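Local structure of uncharacterized protein Atu2773 (Agrobacterium tumefaciens, 2QV5) at residues D52-P55 with E56-L59; A217-D221 with E222-A226; R232-G236 with R237-I241. The protein is of unknown function but belongs to the divergent polysaccharide deacetylase family, so it may act on a carbohydrate substrate. One frame throughout, in Å; residues are numbered along the deposited sequence.

Interaction 1. Residues D52-P55 with E56-L59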
loop_
_atom_site.group_PDB
_atom_site.type_symbol
_atom_site.label_atom_id
_atom_site.label_comp_id
_atom_site.label_asym_id
_atom_site.label_seq_id
_atom_site.Cartn_x
_atom_site.Cartn_y
_atom_site.Cartn_z
ATOM N N ASP A 52 -15.749 9.473 0.193
ATOM C CA ASP A 52 -15.199 10.558 1.014
ATOM C C ASP A 52 -13.756 10.995 0.763
ATOM O O ASP A 52 -13.440 12.177 0.924
ATOM C CB ASP A 52 -15.362 10.244 2.505
ATOM C CG ASP A 52 -16.812 10.227 2.958
ATOM O OD1 ASP A 52 -17.711 10.614 2.175
ATOM O OD2 ASP A 52 -17.047 9.810 4.110
ATOM N N LEU A 53 -12.870 10.059 0.424
ATOM C CA LEU A 53 -11.453 10.403 0.267
ATOM C C LEU A 53 -11.239 11.102 -1.075
ATOM O O LEU A 53 -11.819 10.690 -2.066
ATOM C CB LEU A 53 -10.550 9.164 0.385
ATOM C CG LEU A 53 -10.610 8.431 1.738
ATOM C CD1 LEU A 53 -10.146 6.993 1.626
ATOM C CD2 LEU A 53 -9.811 9.158 2.806
ATOM N N PRO A 54 -10.431 12.180 -1.097
ATOM C CA PRO A 54 -10.043 12.780 -2.376
ATOM C C PRO A 54 -9.144 11.826 -3.176
ATOM O O PRO A 54 -8.474 10.964 -2.573
ATOM C CB PRO A 54 -9.283 14.042 -1.947
ATOM C CG PRO A 54 -8.773 13.724 -0.597
ATOM C CD PRO A 54 -9.858 12.921 0.041
ATOM N N PRO A 55 -9.151 11.944 -4.525
ATOM C CA PRO A 55 -8.421 11.019 -5.418
ATOM C C PRO A 55 -6.907 10.947 -5.209
ATOM O O PRO A 55 -6.256 10.045 -5.731
ATOM C CB PRO A 55 -8.711 11.566 -6.816
ATOM C CG PRO A 55 -9.234 12.924 -6.625
ATOM C CD PRO A 55 -9.920 12.937 -5.293
ATOM N N GLU A 56 -6.365 11.901 -4.462
ATOM C CA GLU A 56 -4.933 11.962 -4.185
ATOM C C GLU A 56 -4.527 10.919 -3.151
ATOM O O GLU A 56 -3.357 10.603 -3.028
ATOM C CB GLU A 56 -4.549 13.354 -3.690
ATOM C CG GLU A 56 -4.545 14.440 -4.774
ATOM C CD GLU A 56 -5.913 15.099 -4.982
ATOM O OE1 GLU A 56 -6.913 14.672 -4.352
ATOM O OE2 GLU A 56 -5.986 16.050 -5.790
ATOM N N VAL A 57 -5.504 10.412 -2.402
ATOM C CA VAL A 57 -5.273 9.368 -1.412
ATOM C C VAL A 57 -5.156 8.027 -2.126
ATOM O O VAL A 57 -6.046 7.620 -2.891
ATOM C CB VAL A 57 -6.389 9.361 -0.344
ATOM C CG1 VAL A 57 -6.214 8.205 0.662
ATOM C CG2 VAL A 57 -6.416 10.696 0.395
ATOM N N THR A 58 -4.048 7.342 -1.877
ATOM C CA THR A 58 -3.785 6.027 -2.457
ATOM C C THR A 58 -4.636 4.999 -1.710
ATOM O O THR A 58 -4.771 5.079 -0.492
ATOM C CB THR A 58 -2.283 5.696 -2.350
ATOM O OG1 THR A 58 -1.546 6.686 -3.077
ATOM C CG2 THR A 58 -1.952 4.299 -2.898
ATOM N N LEU A 59 -5.223 4.051 -2.437
ATOM C CA LEU A 59 -6.072 3.038 -1.792
ATOM C C LEU A 59 -5.464 1.638 -1.840
ATOM O O LEU A 59 -5.017 1.177 -2.889
ATOM C CB LEU A 59 -7.492 3.059 -2.387
ATOM C CG LEU A 59 -8.212 4.425 -2.372
ATOM C CD1 LEU A 59 -9.547 4.328 -3.094
ATOM C CD2 LEU A 59 -8.423 4.964 -0.976
#
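Pro54 and Val57 close a type I beta turn whose corners are Pro55 and Glu56. One backbone hydrogen bond holds it: Val57 N reaches Pro54 O at 3.0 Å and is nearly straight, 164° at the hydrogen, although the N-H arrives from above the carbonyl plane.

The apolar contacts lie on the inner side of the loop. Pro54 CG packs on Val57 CG2 at 4.0 Å, the ring and the branched side chain crossing at a slant. Val57 has CG1 anti to its backbone N (chi1 176°), which leaves CG2 for the proline and turns CG1 to Leu53 CD1, 4.2 Å away. The same Leu53 CD1 meets Leu59 CD2 at 3.7 Å, so this one methyl touches both Val57 and Leu59, setting the first residue after helix 43-52 against the start of the strand. Val36 of strand 30-39 packs on both Leu53 and Val57, and Ile227 of helix 221-233 also touches Leu53.

The carboxylate of Glu56 makes polar-to-apolar contacts. A bend at chi2 (87°) folds its chain back beside the Pro55 ring, and OE1 comes to 3.4 Å from Pro54 CB. Glu56 OE2 has a long, weak ion pair with Arg22.

Together these contacts form a tight helix-to-strand connection, leading from helix 43-52 into parallel strand 58-62, as in the alternating alpha/beta architecture of polysaccharide deacetylase relatives.

Interaction 2. Residues A217-D221 with E222-A226; sequences ASAFD and ESIAA
Phe220 is the N-cap residue of helix 221-233, and its carbonyl opens the first helical turn: Ile224 N donates to Phe220 O at 3.0 Å, the bond straight at the hydrogen (169°). Asp221 O accepts from Ala225 N in the next bond. This is a strand-to-helix junction of the parallel alpha/beta fold, with Ala219 at the centre of an inverse gamma turn between strand 212-218 and the helix.

The packed side is formed by Ser223 and Ile224. Ile224 CG1, anti to its own carbonyl carbon (chi1 -68°), lies against Phe220 O, and the chain extends until CD1 is 4.2 Å from Ala219 CB. Ala49 and Asp52 of helix 43-52 also touch this isoleucine. Ser223 CB sits 3.3 Å from Ser218 O and 4.4 Å from Ala217 CB, packed against the end of the strand.

The outer side is looser. Asp221 and Glu222 are exposed and contribute mainly backbone and CB contacts, while the Phe220 ring leads away from the helix. On the packed side, by contrast, the hydroxyl of the buried Ser223 is hydrogen-bonded to Asp188 OD2, which also accepts from Ser218 N; Ser223 OG lies at the edge of the Phe220 ring, near its plane, 4.1 Å from CD2.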
loop_
_atom_site.group_PDB
_atom_site.type_symbol
_atom_site.label_atom_id
_atom_site.label_comp_id
_atom_site.label_asym_id
_atom_site.label_seq_id
_atom_site.Cartn_x
_atom_site.Cartn_y
_atom_site.Cartn_z
ATOM N N ALA A 217 -3.047 3.983 6.776
ATOM C CA ALA A 217 -4.224 3.789 7.614
ATOM C C ALA A 217 -5.092 2.675 7.020
ATOM O O ALA A 217 -4.846 2.219 5.898
ATOM C CB ALA A 217 -5.010 5.074 7.715
ATOM N N SER A 218 -6.067 2.214 7.801
ATOM C CA SER A 218 -7.079 1.264 7.347
ATOM C C SER A 218 -8.365 2.027 7.141
ATOM O O SER A 218 -8.482 3.165 7.608
ATOM C CB SER A 218 -7.287 0.168 8.392
ATOM O OG SER A 218 -6.137 -0.642 8.479
ATOM N N ALA A 219 -9.330 1.415 6.450
ATOM C CA ALA A 219 -10.608 2.069 6.140
ATOM C C ALA A 219 -11.632 2.011 7.289
ATOM O O ALA A 219 -12.769 1.574 7.102
ATOM C CB ALA A 219 -11.204 1.502 4.840
ATOM N N PHE A 220 -11.213 2.454 8.472
ATOM C CA PHE A 220 -12.114 2.653 9.606
ATOM C C PHE A 220 -12.821 3.977 9.373
ATOM O O PHE A 220 -12.253 4.867 8.728
ATOM C CB PHE A 220 -11.326 2.732 10.918
ATOM C CG PHE A 220 -10.692 1.434 11.338
ATOM C CD1 PHE A 220 -11.479 0.330 11.676
ATOM C CD2 PHE A 220 -9.305 1.327 11.440
ATOM C CE1 PHE A 220 -10.890 -0.869 12.079
ATOM C CE2 PHE A 220 -8.706 0.144 11.839
ATOM C CZ PHE A 220 -9.496 -0.962 12.162
ATOM N N ASP A 221 -14.053 4.103 9.879
ATOM C CA ASP A 221 -14.859 5.327 9.736
ATOM C C ASP A 221 -14.156 6.601 10.223
ATOM O O ASP A 221 -14.214 7.634 9.557
ATOM C CB ASP A 221 -16.198 5.183 10.472
ATOM C CG ASP A 221 -17.258 4.471 9.642
ATOM O OD1 ASP A 221 -16.926 3.924 8.568
ATOM O OD2 ASP A 221 -18.432 4.457 10.072
ATOM N N GLU A 222 -13.497 6.524 11.377
ATOM C CA GLU A 222 -12.753 7.684 11.915
ATOM C C GLU A 222 -11.539 8.046 11.051
ATOM O O GLU A 222 -11.230 9.227 10.860
ATOM C CB GLU A 222 -12.317 7.451 13.365
ATOM C CG GLU A 222 -13.469 7.321 14.364
ATOM C CD GLU A 222 -14.029 8.660 14.830
ATOM O OE1 GLU A 222 -13.398 9.711 14.580
ATOM O OE2 GLU A 222 -15.110 8.658 15.460
ATOM N N SER A 223 -10.863 7.032 10.517
ATOM C CA SER A 223 -9.696 7.275 9.663
ATOM C C SER A 223 -10.103 8.002 8.390
ATOM O O SER A 223 -9.464 8.971 8.009
ATOM C CB SER A 223 -9.001 5.970 9.297
ATOM O OG SER A 223 -8.631 5.280 10.467
ATOM N N ILE A 224 -11.157 7.508 7.739
ATOM C CA ILE A 224 -11.664 8.093 6.501
ATOM C C ILE A 224 -12.019 9.568 6.703
ATOM O O ILE A 224 -11.558 10.430 5.944
ATOM C CB ILE A 224 -12.882 7.298 5.952
ATOM C CG1 ILE A 224 -12.445 5.915 5.464
ATOM C CG2 ILE A 224 -13.562 8.058 4.820
ATOM C CD1 ILE A 224 -13.586 4.927 5.345
ATOM N N ALA A 225 -12.795 9.856 7.746
ATOM C CA ALA A 225 -13.232 11.224 8.031
ATOM C C ALA A 225 -12.055 12.183 8.303
ATOM O O ALA A 225 -11.999 13.282 7.728
ATOM C CB ALA A 225 -14.270 11.241 9.189
ATOM N N ALA A 226 -11.103 11.753 9.128
ATOM C CA ALA A 226 -9.944 12.577 9.488
ATOM C C ALA A 226 -9.006 12.783 8.313
ATOM O O ALA A 226 -8.536 13.890 8.102
ATOM C CB ALA A 226 -9.174 11.965 10.661
#

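Interaction 3. Residues R232-G236 with R237-I241; sequences REAGG and RGIEI
The guanidinium of Arg237 is the flat group that meets the preceding turn, and it does so obliquely: Glu233 O and the CA of Ala234 both lie at a slant to its plane. The two segments form a helix-to-strand connection of the parallel alpha/beta fold, carrying the end of helix 221-233 through a short 3-10 turn into strand 239-241. A bend at chi3 (-44°) brings Arg237 NH1 back toward Glu233 O, 3.6 Å away, while NH2 forms a salt bridge with Glu204 of helix 193-210. The Glu233 carboxylate is salt-bridged to Lys229, and its OE1 stays 5.2 Å from Arg237 NH1.

Ala234 O lies at the centre of the connection. Arg237 N donates to it at 3.0 Å from above the carbonyl plane, and Ile239 N adds a weak bond, so two N-H groups converge on one oxygen. A further bond runs from Gly238 N to Gly235 O. Gly238 has positive phi (67°), a backbone conformation that glycine adopts readily, and there the chain reverses toward the strand.

The apolar part of the contact is small. The methyl of the buried Ala234 touches both isoleucines, with Ile239 CB 4.0 Å away. Val32 of strand 30-39 touches both isoleucines, and Trp230 packs on Ile241. With CG1 anti to its carbonyl carbon and chi2 at -69°, Ile241 brings its CD1 to 3.9 Å from Ala234 CB.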
loop_
_atom_site.group_PDB
_atom_site.type_symbol
_atom_site.label_atom_id
_atom_site.label_comp_id
_atom_site.label_asym_id
_atom_site.label_seq_id
_atom_site.Cartn_x
_atom_site.Cartn_y
_atom_site.Cartn_z
ATOM N N ARG A 232 -7.704 17.399 2.141
ATOM C CA ARG A 232 -8.358 18.522 1.436
ATOM C C ARG A 232 -7.809 19.886 1.859
ATOM O O ARG A 232 -7.845 20.843 1.083
ATOM C CB ARG A 232 -9.869 18.484 1.639
ATOM C CG ARG A 232 -10.569 17.446 0.783
ATOM C CD ARG A 232 -12.014 17.260 1.209
ATOM N NE ARG A 232 -12.507 15.940 0.828
ATOM C CZ ARG A 232 -12.964 15.624 -0.382
ATOM N NH1 ARG A 232 -13.008 16.533 -1.351
ATOM N NH2 ARG A 232 -13.380 14.389 -0.629
ATOM N N GLU A 233 -7.287 19.959 3.080
ATOM C CA GLU A 233 -6.760 21.209 3.642
ATOM C C GLU A 233 -5.232 21.361 3.562
ATOM O O GLU A 233 -4.697 22.435 3.848
ATOM C CB GLU A 233 -7.242 21.366 5.079
ATOM C CG GLU A 233 -8.754 21.559 5.192
ATOM C CD GLU A 233 -9.242 21.636 6.638
ATOM O OE1 GLU A 233 -8.411 21.541 7.568
ATOM O OE2 GLU A 233 -10.467 21.794 6.843
ATOM N N ALA A 234 -4.550 20.293 3.141
ATOM C CA ALA A 234 -3.079 20.229 3.122
ATOM C C ALA A 234 -2.425 21.254 2.198
ATOM O O ALA A 234 -1.364 21.784 2.526
ATOM C CB ALA A 234 -2.606 18.819 2.763
ATOM N N GLY A 235 -3.058 21.524 1.057
ATOM C CA GLY A 235 -2.567 22.506 0.083
ATOM C C GLY A 235 -2.335 23.908 0.615
ATOM O O GLY A 235 -1.394 24.590 0.197
ATOM N N GLY A 236 -3.172 24.325 1.563
ATOM C CA GLY A 236 -3.044 25.636 2.202
ATOM C C GLY A 236 -1.781 25.810 3.028
ATOM O O GLY A 236 -1.420 26.936 3.384
ATOM N N ARG A 237 -1.115 24.692 3.326
ATOM C CA ARG A 237 0.159 24.694 4.042
ATOM C C ARG A 237 1.344 24.206 3.189
ATOM O O ARG A 237 2.318 23.693 3.717
ATOM C CB ARG A 237 0.031 23.900 5.349
ATOM C CG ARG A 237 -0.958 24.523 6.328
ATOM C CD ARG A 237 -0.987 23.811 7.681
ATOM N NE ARG A 237 -1.003 22.356 7.553
ATOM C CZ ARG A 237 -2.084 21.627 7.290
ATOM N NH1 ARG A 237 -3.266 22.202 7.114
ATOM N NH2 ARG A 237 -1.981 20.308 7.199
ATOM N N GLY A 238 1.267 24.398 1.875
ATOM C CA GLY A 238 2.358 24.010 0.960
ATOM C C GLY A 238 2.645 22.518 0.812
ATOM O O GLY A 238 3.763 22.130 0.458
ATOM N N ILE A 239 1.642 21.682 1.072
ATOM C CA ILE A 239 1.790 20.223 0.961
ATOM C C ILE A 239 0.983 19.712 -0.223
ATOM O O ILE A 239 -0.222 19.948 -0.290
ATOM C CB ILE A 239 1.327 19.504 2.250
ATOM C CG1 ILE A 239 2.264 19.840 3.418
ATOM C CG2 ILE A 239 1.267 17.981 2.057
ATOM C CD1 ILE A 239 1.596 19.765 4.756
ATOM N N GLU A 240 1.651 19.042 -1.157
ATOM C CA GLU A 240 0.960 18.324 -2.221
ATOM C C GLU A 240 0.786 16.848 -1.841
ATOM O O GLU A 240 1.764 16.157 -1.543
ATOM C CB GLU A 240 1.696 18.466 -3.562
ATOM C CG GLU A 240 0.955 17.788 -4.738
ATOM C CD GLU A 240 1.464 18.175 -6.121
ATOM O OE1 GLU A 240 2.468 18.914 -6.219
ATOM O OE2 GLU A 240 0.834 17.750 -7.125
ATOM N N ILE A 241 -0.456 16.365 -1.845
ATOM C CA ILE A 241 -0.701 14.913 -1.672
ATOM C C ILE A 241 -0.543 14.199 -3.019
ATOM O O ILE A 241 -1.209 14.546 -3.995
ATOM C CB ILE A 241 -2.102 14.610 -1.060
ATOM C CG1 ILE A 241 -2.419 15.563 0.119
ATOM C CG2 ILE A 241 -2.235 13.111 -0.698
ATOM C CD1 ILE A 241 -1.579 15.364 1.363
#

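How the interactions relate
Along the chain the three contacts come in series, and all are chain connections at the ends of strands in one parallel sheet. Interactions 2 and 3 belong to opposite ends of helix 221-233; their centres are 19 Å apart and their nearest atoms about 7 Å. Interaction 1 touches both, with centres 11 Å from interaction 2 and 14 Å from interaction 3. Asp52 CB packs on Ile224 CG2 at 3.7 Å, while Asp52 O probably accepts a hydrogen bond from Arg232 NH2 at 2.7 Å. The end of helix 43-52 is thus tied to helix 221-233 at two levels, joining early and late parts of the fold.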